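Local coordinates for protein phosphate transporter (Thermotoga maritima MSB8, PDB 6L85) that probably imports phosphate across the cell membrane by coupling its uptake to sodium ions, as a bacterial relative of the human SLC20 carriers, at residues Pro76-Leu79 with Met80-Ala83. Sequence-based numbering, arbitrary orientation.
Sequences PVEL and MYGA
Val77 and Tyr81 meet in a local i to i+4 contact within the first two turns of helix 76-99, at the periphery of the chain; the centre of the contact lies about 26 Å from the centre of the chain. The valine touches with a single branch: CG2 lies 3.6 Å from Tyr81 CE2 and 4.0 Å from Tyr81 CD2, so the methyl meets the CD2-CE2 bond of the ring. It gets there because CG2 stands anti to the backbone N of Val77, while CG1 occupies the position between N and the carbonyl carbon (chi1 60°). Tyr81 swings its ring back over the preceding turn, CG lying beside its own backbone N (chi1 -69°), and CD2 comes within 3.4 Å of Val77 O. Val77 O also accepts the N-H of Tyr81, with N to O 3.1 Å.

These are regular alpha-helical turns of an all-helical membrane transporter. Glu78 reaches the same ring from three residues back. Its OE1 sits near the ring plane at the edge, 4.2 Å from Tyr81 CD2, the carboxylate turned 46° from the ring. The stronger partner of OE1 is the hydroxyl of Tyr393 in helix 368-400, which hydrogen-bonds to it; since Tyr81 also packs on Tyr393, the glutamate and both tyrosines tie the opening turns of one helix to another.

Pro76, with no N-H to donate, stands at the first position, and its O takes the N-H of Met80. Gly82 N is hydrogen-bonded to Glu78 O at 2.8 Å. Met80 lies on another side of the helix, against Val272 and Ala273 of helix 260-275 and Ile3 of helix 2-32, and Ala83 touches Val269 one turn farther along.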
ATOM      1  N   PRO B  76      32.241 -18.239  11.649  1.00 50.11           N
ATOM      2  CA  PRO B  76      30.779 -18.232  11.438  1.00 46.65           C
ATOM      3  C   PRO B  76      29.967 -18.887  12.545  1.00 44.92           C
ATOM      4  O   PRO B  76      28.969 -18.301  12.979  1.00 47.17           O
ATOM      5  CB  PRO B  76      30.641 -18.960  10.099  1.00 46.10           C
ATOM      6  CG  PRO B  76      31.860 -18.479   9.331  1.00 48.91           C
ATOM      7  CD  PRO B  76      32.975 -18.324  10.373  1.00 48.46           C
ATOM      8  N   VAL B  77      30.379 -20.046  13.052  1.00 42.85           N
ATOM      9  CA  VAL B  77      29.603 -20.695  14.110  1.00 48.78           C
ATOM     10  C   VAL B  77      29.467 -19.770  15.318  1.00 49.63           C
ATOM     11  O   VAL B  77      28.399 -19.687  15.955  1.00 49.76           O
ATOM     12  CB  VAL B  77      30.249 -22.042  14.492  1.00 51.14           C
ATOM     13  CG1 VAL B  77      31.686 -21.841  14.996  1.00 46.42           C
ATOM     14  CG2 VAL B  77      29.402 -22.774  15.524  1.00 52.38           C
ATOM     15  N   GLU B  78      30.540 -19.038  15.635  1.00 46.89           N
ATOM     16  CA  GLU B  78      30.509 -18.149  16.782  1.00 49.52           C
ATOM     17  C   GLU B  78      29.628 -16.938  16.500  1.00 47.05           C
ATOM     18  O   GLU B  78      28.951 -16.453  17.401  1.00 45.74           O
ATOM     19  CB  GLU B  78      31.931 -17.721  17.171  1.00 53.70           C
ATOM     20  CG  GLU B  78      32.877 -18.879  17.605  1.00 57.90           C
ATOM     21  CD  GLU B  78      32.241 -19.883  18.581  1.00 66.36           C
ATOM     22  OE1 GLU B  78      31.408 -19.490  19.434  1.00 66.38           O
ATOM     23  OE2 GLU B  78      32.589 -21.082  18.497  1.00 73.56           O
ATOM     24  N   LEU B  79      29.649 -16.428  15.264  1.00 46.06           N
ATOM     25  CA  LEU B  79      28.736 -15.365  14.874  1.00 46.16           C
ATOM     26  C   LEU B  79      27.298 -15.785  15.106  1.00 46.27           C
ATOM     27  O   LEU B  79      26.474 -14.997  15.578  1.00 43.72           O
ATOM     28  CB  LEU B  79      28.944 -15.004  13.402  1.00 44.78           C
ATOM     29  CG  LEU B  79      27.874 -14.041  12.890  1.00 44.54           C
ATOM     30  CD1 LEU B  79      27.943 -12.741  13.680  1.00 49.25           C
ATOM     31  CD2 LEU B  79      28.028 -13.775  11.420  1.00 41.23           C
ATOM     32  N   MET B  80      26.995 -17.042  14.807  1.00 41.39           N
ATOM     33  CA  MET B  80      25.646 -17.549  14.982  1.00 49.48           C
ATOM     34  C   MET B  80      25.258 -17.567  16.468  1.00 48.42           C
ATOM     35  O   MET B  80      24.189 -17.055  16.865  1.00 44.60           O
ATOM     36  CB  MET B  80      25.591 -18.918  14.278  1.00 44.86           C
ATOM     37  CG  MET B  80      24.720 -20.012  14.817  1.00 53.59           C
ATOM     38  SD  MET B  80      25.047 -21.485  13.782  1.00 58.77           S
ATOM     39  CE  MET B  80      24.238 -20.995  12.262  1.00 50.29           C
ATOM     40  N   TYR B  81      26.155 -18.068  17.324  1.00 46.77           N
ATOM     41  CA  TYR B  81      25.847 -18.047  18.759  1.00 46.93           C
ATOM     42  C   TYR B  81      25.855 -16.620  19.334  1.00 46.36           C
ATOM     43  O   TYR B  81      25.088 -16.316  20.252  1.00 45.75           O
ATOM     44  CB  TYR B  81      26.815 -18.958  19.518  1.00 49.67           C
ATOM     45  CG  TYR B  81      26.601 -20.431  19.213  1.00 52.09           C
ATOM     46  CD1 TYR B  81      25.333 -20.986  19.273  1.00 56.80           C
ATOM     47  CD2 TYR B  81      27.660 -21.251  18.840  1.00 52.78           C
ATOM     48  CE1 TYR B  81      25.118 -22.320  18.979  1.00 58.43           C
ATOM     49  CE2 TYR B  81      27.457 -22.590  18.547  1.00 55.12           C
ATOM     50  CZ  TYR B  81      26.180 -23.116  18.617  1.00 61.38           C
ATOM     51  OH  TYR B  81      25.947 -24.447  18.334  1.00 71.17           O
ATOM     52  N   GLY B  82      26.676 -15.723  18.792  1.00 41.12           N
ATOM     53  CA  GLY B  82      26.663 -14.349  19.253  1.00 44.08           C
ATOM     54  C   GLY B  82      25.373 -13.629  18.906  1.00 44.85           C
ATOM     55  O   GLY B  82      24.842 -12.861  19.718  1.00 39.45           O
ATOM     56  N   ALA B  83      24.868 -13.843  17.684  1.00 40.87           N
ATOM     57  CA  ALA B  83      23.594 -13.251  17.290  1.00 42.70           C
ATOM     58  C   ALA B  83      22.497 -13.694  18.242  1.00 39.86           C
ATOM     59  O   ALA B  83      21.727 -12.868  18.754  1.00 41.86           O
ATOM     60  CB  ALA B  83      23.259 -13.633  15.844  1.00 39.34           C
TER